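Local coordinates for quinoline 2-oxidoreductase large subunit (Pseudomonas putida, PDB 1T3Q), which binds the molybdenum pterin cytosine dinucleotide cofactor of a molybdenum hydroxylase that probably oxidises quinoline at its carbon 2, at residues 198-204 with 252-258. Residues are numbered along the deposited sequence.
Sequences ACPMETR and GGGFGQK. With MCN (pterin cytosine dinucleotide), chain N; SMO (dioxosulfidomolybdenum(VI) ion), chain O.
Two irregular loops, 198-204 and the glycine-rich 252-258, meet in the buried core of the molybdopterin-binding subunit. Ala198 lies opposite Gln257 (CA atoms 6.0 Å apart), its CB 3.6 Å from Gln257 CB and 4.2 Å from Phe255 CB. Cys199, at positive phi (41°/58°), turns away. Pro200 then packs CB against Gly253 O (3.5 Å), while its CA sits at the edge of the Phe255 ring, 4.1 Å from CE2. The Met201 side chain leaves sideways, its end leading away from 252-258, and touches the Fe2S2 cluster; a water joins Met201 N (2.8 Å) to Gly252 O (2.9 Å). Glu202, with chi1 and chi2 both t, accepts from Gly252 N at OE1 (2.7 Å). The extended side chain of Lys258 brings NZ 2.8 Å from each of Glu202 OE1, Glu202 O and Gly253 O. Arg204 CG approaches Lys258 CE (4.4 Å), its guanidinium salt-bridged to Glu283. Across 254-257 runs a type I' turn; Gly254 N and Phe255 N both donate to pterin O4' (2.6 and 2.9 Å), and the pterin covers one Phe255 face. Glu202 and Lys258 thus neutralise each other in the interior, and the ammonium ties both loops together directly beside the cofactor-binding turn.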
loop_
_atom_site.group_PDB
_atom_site.type_symbol
_atom_site.label_atom_id
_atom_site.label_comp_id
_atom_site.label_asym_id
_atom_site.label_seq_id
_atom_site.Cartn_x
_atom_site.Cartn_y
_atom_site.Cartn_z
ATOM N N ALA B 198 29.216 9.697 0.172
ATOM C CA ALA B 198 28.362 9.882 -1.001
ATOM C C ALA B 198 27.482 11.093 -0.694
ATOM O O ALA B 198 27.039 11.814 -1.593
ATOM C CB ALA B 198 27.500 8.644 -1.228
ATOM N N CYS B 199 27.230 11.294 0.597
ATOM C CA CYS B 199 26.426 12.412 1.080
ATOM C C CYS B 199 25.184 12.728 0.232
ATOM O O CYS B 199 25.034 13.837 -0.291
ATOM C CB CYS B 199 27.321 13.659 1.203
ATOM S SG CYS B 199 26.623 15.013 2.195
ATOM N N PRO B 200 24.281 11.750 0.065
ATOM C CA PRO B 200 23.074 12.012 -0.725
ATOM C C PRO B 200 22.212 12.968 0.104
ATOM O O PRO B 200 22.297 12.950 1.328
ATOM C CB PRO B 200 22.446 10.627 -0.856
ATOM C CG PRO B 200 22.836 9.971 0.444
ATOM C CD PRO B 200 24.290 10.367 0.571
ATOM N N MET B 201 21.396 13.808 -0.535
ATOM C CA MET B 201 20.572 14.737 0.244
ATOM C C MET B 201 19.577 13.998 1.138
ATOM O O MET B 201 19.219 14.489 2.211
ATOM C CB MET B 201 19.857 15.743 -0.669
ATOM C CG MET B 201 20.786 16.833 -1.196
ATOM S SD MET B 201 21.631 17.782 0.122
ATOM C CE MET B 201 23.165 16.835 0.280
ATOM N N GLU B 202 19.122 12.829 0.696
ATOM C CA GLU B 202 18.227 12.014 1.516
ATOM C C GLU B 202 19.119 10.963 2.176
ATOM O O GLU B 202 19.852 10.253 1.489
ATOM C CB GLU B 202 17.180 11.287 0.673
ATOM C CG GLU B 202 16.370 10.283 1.489
ATOM C CD GLU B 202 15.683 9.241 0.633
ATOM O OE1 GLU B 202 16.365 8.613 -0.206
ATOM O OE2 GLU B 202 14.466 9.039 0.800
ATOM N N THR B 203 19.063 10.862 3.498
ATOM C CA THR B 203 19.884 9.883 4.201
ATOM C C THR B 203 19.272 8.495 4.030
ATOM O O THR B 203 18.253 8.334 3.357
ATOM C CB THR B 203 19.958 10.203 5.704
ATOM O OG1 THR B 203 18.633 10.235 6.245
ATOM C CG2 THR B 203 20.639 11.548 5.931
ATOM N N ARG B 204 19.883 7.493 4.652
ATOM C CA ARG B 204 19.360 6.137 4.550
ATOM C C ARG B 204 18.129 5.962 5.424
ATOM O O ARG B 204 17.937 6.677 6.410
ATOM C CB ARG B 204 20.422 5.117 4.964
ATOM C CG ARG B 204 21.687 5.158 4.115
ATOM C CD ARG B 204 22.745 4.244 4.716
ATOM N NE ARG B 204 23.027 4.594 6.104
ATOM C CZ ARG B 204 23.709 3.820 6.941
ATOM N NH1 ARG B 204 23.920 4.213 8.192
ATOM N NH2 ARG B 204 24.176 2.648 6.530
ATOM N N GLY B 252 16.052 9.543 -2.767
ATOM C CA GLY B 252 16.716 10.830 -2.918
ATOM C C GLY B 252 18.222 10.773 -3.093
ATOM O O GLY B 252 18.972 11.377 -2.320
ATOM N N GLY B 253 18.671 10.060 -4.122
ATOM C CA GLY B 253 20.096 9.946 -4.367
ATOM C C GLY B 253 20.675 8.723 -3.682
ATOM O O GLY B 253 20.310 8.413 -2.547
ATOM N N GLY B 254 21.570 8.031 -4.381
ATOM C CA GLY B 254 22.208 6.841 -3.837
ATOM C C GLY B 254 23.711 6.918 -4.024
ATOM O O GLY B 254 24.474 6.892 -3.056
ATOM N N PHE B 255 24.135 6.998 -5.285
ATOM C CA PHE B 255 25.545 7.118 -5.630
ATOM C C PHE B 255 26.425 5.990 -5.093
ATOM O O PHE B 255 27.623 6.173 -4.924
ATOM C CB PHE B 255 26.074 8.463 -5.124
ATOM C CG PHE B 255 25.174 9.623 -5.454
ATOM C CD1 PHE B 255 25.000 10.027 -6.775
ATOM C CD2 PHE B 255 24.468 10.281 -4.451
ATOM C CE1 PHE B 255 24.127 11.070 -7.096
ATOM C CE2 PHE B 255 23.591 11.329 -4.760
ATOM C CZ PHE B 255 23.422 11.720 -6.084
ATOM N N GLY B 256 25.828 4.833 -4.832
ATOM C CA GLY B 256 26.593 3.710 -4.312
ATOM C C GLY B 256 26.377 3.461 -2.828
ATOM O O GLY B 256 26.396 2.311 -2.372
ATOM N N GLN B 257 26.165 4.528 -2.064
ATOM C CA GLN B 257 25.970 4.385 -0.619
ATOM C C GLN B 257 24.779 3.491 -0.311
ATOM O O GLN B 257 24.791 2.723 0.658
ATOM C CB GLN B 257 25.764 5.752 0.037
ATOM C CG GLN B 257 25.822 5.714 1.564
ATOM C CD GLN B 257 25.420 7.028 2.201
ATOM O OE1 GLN B 257 24.236 7.300 2.389
ATOM N NE2 GLN B 257 26.407 7.857 2.522
ATOM N N LYS B 258 23.748 3.590 -1.142
ATOM C CA LYS B 258 22.549 2.800 -0.957
ATOM C C LYS B 258 22.604 1.495 -1.749
ATOM O O LYS B 258 21.583 0.861 -2.016
ATOM C CB LYS B 258 21.322 3.650 -1.315
ATOM C CG LYS B 258 21.133 4.773 -0.294
ATOM C CD LYS B 258 19.990 5.730 -0.616
ATOM C CE LYS B 258 19.981 6.875 0.394
ATOM N NZ LYS B 258 19.108 8.012 -0.031
HETATM N N1 MCN N . 21.664 6.587 -20.009
HETATM C C2 MCN N . 21.166 6.843 -21.329
HETATM N N3 MCN N . 21.936 6.262 -22.325
HETATM C C4 MCN N . 23.089 5.504 -22.149
HETATM C C5 MCN N . 23.559 5.286 -20.776
HETATM C C6 MCN N . 22.852 5.818 -19.723
HETATM O O2 MCN N . 20.183 7.527 -21.505
HETATM N N4 MCN N . 23.738 4.993 -23.174
HETATM C "C1'" MCN N . 20.794 7.195 -18.847
HETATM C C2D MCN N . 19.809 6.108 -18.216
HETATM O "O2'" MCN N . 18.556 6.753 -17.793
HETATM C "C3'" MCN N . 20.629 5.512 -17.090
HETATM C C4D MCN N . 21.414 6.674 -16.530
HETATM O O4D MCN N . 21.568 7.631 -17.693
HETATM O "O3'" MCN N . 19.734 4.924 -16.082
HETATM C "C5'" MCN N . 22.731 6.303 -15.790
HETATM O "O5'" MCN N . 23.441 5.478 -16.679
HETATM P PA MCN N . 23.964 4.027 -16.341
HETATM O O1A MCN N . 23.128 3.086 -17.152
HETATM O O2A MCN N . 25.469 4.120 -16.532
HETATM O O3A MCN N . 23.883 3.634 -14.764
HETATM P PB MCN N . 22.640 3.219 -13.845
HETATM O O1B MCN N . 22.900 1.829 -13.364
HETATM O O2B MCN N . 21.335 3.480 -14.539
HETATM O O3B MCN N . 22.721 4.256 -12.623
HETATM C C10 MCN N . 23.597 4.036 -11.547
HETATM C "C9'" MCN N . 24.718 5.006 -11.732
HETATM C "C8'" MCN N . 25.622 4.802 -10.493
HETATM S "S8'" MCN N . 26.357 3.180 -10.345
HETATM C "C7'" MCN N . 25.912 5.722 -9.570
HETATM S "S7'" MCN N . 26.944 5.460 -8.136
HETATM C "C6'" MCN N . 25.237 7.128 -9.704
HETATM C C7 MCN N . 24.905 7.428 -11.141
HETATM O "O9'" MCN N . 24.129 6.390 -11.717
HETATM N "N5'" MCN N . 24.101 7.128 -8.691
HETATM C C4A MCN N . 23.206 8.219 -9.028
HETATM N "N8'" MCN N . 24.119 8.704 -11.242
HETATM C C4B MCN N . 23.210 9.015 -10.188
HETATM N "N1'" MCN N . 22.312 10.073 -10.477
HETATM C "C2'" MCN N . 21.383 10.307 -9.521
HETATM N "N2'" MCN N . 20.512 11.315 -9.743
HETATM N "N3'" MCN N . 21.280 9.560 -8.365
HETATM C "C4'" MCN N . 22.147 8.460 -8.009
HETATM O "O4'" MCN N . 21.990 7.856 -6.976
HETATM S S SMO O . 29.013 3.397 -6.767
HETATM MO MO SMO O . 27.447 3.067 -8.182
HETATM O OM2 SMO O . 28.579 1.818 -8.613
HETATM O OM1 SMO O . 26.240 2.424 -7.186
HETATM O O HOH W 1 20.845 13.346 -3.280
#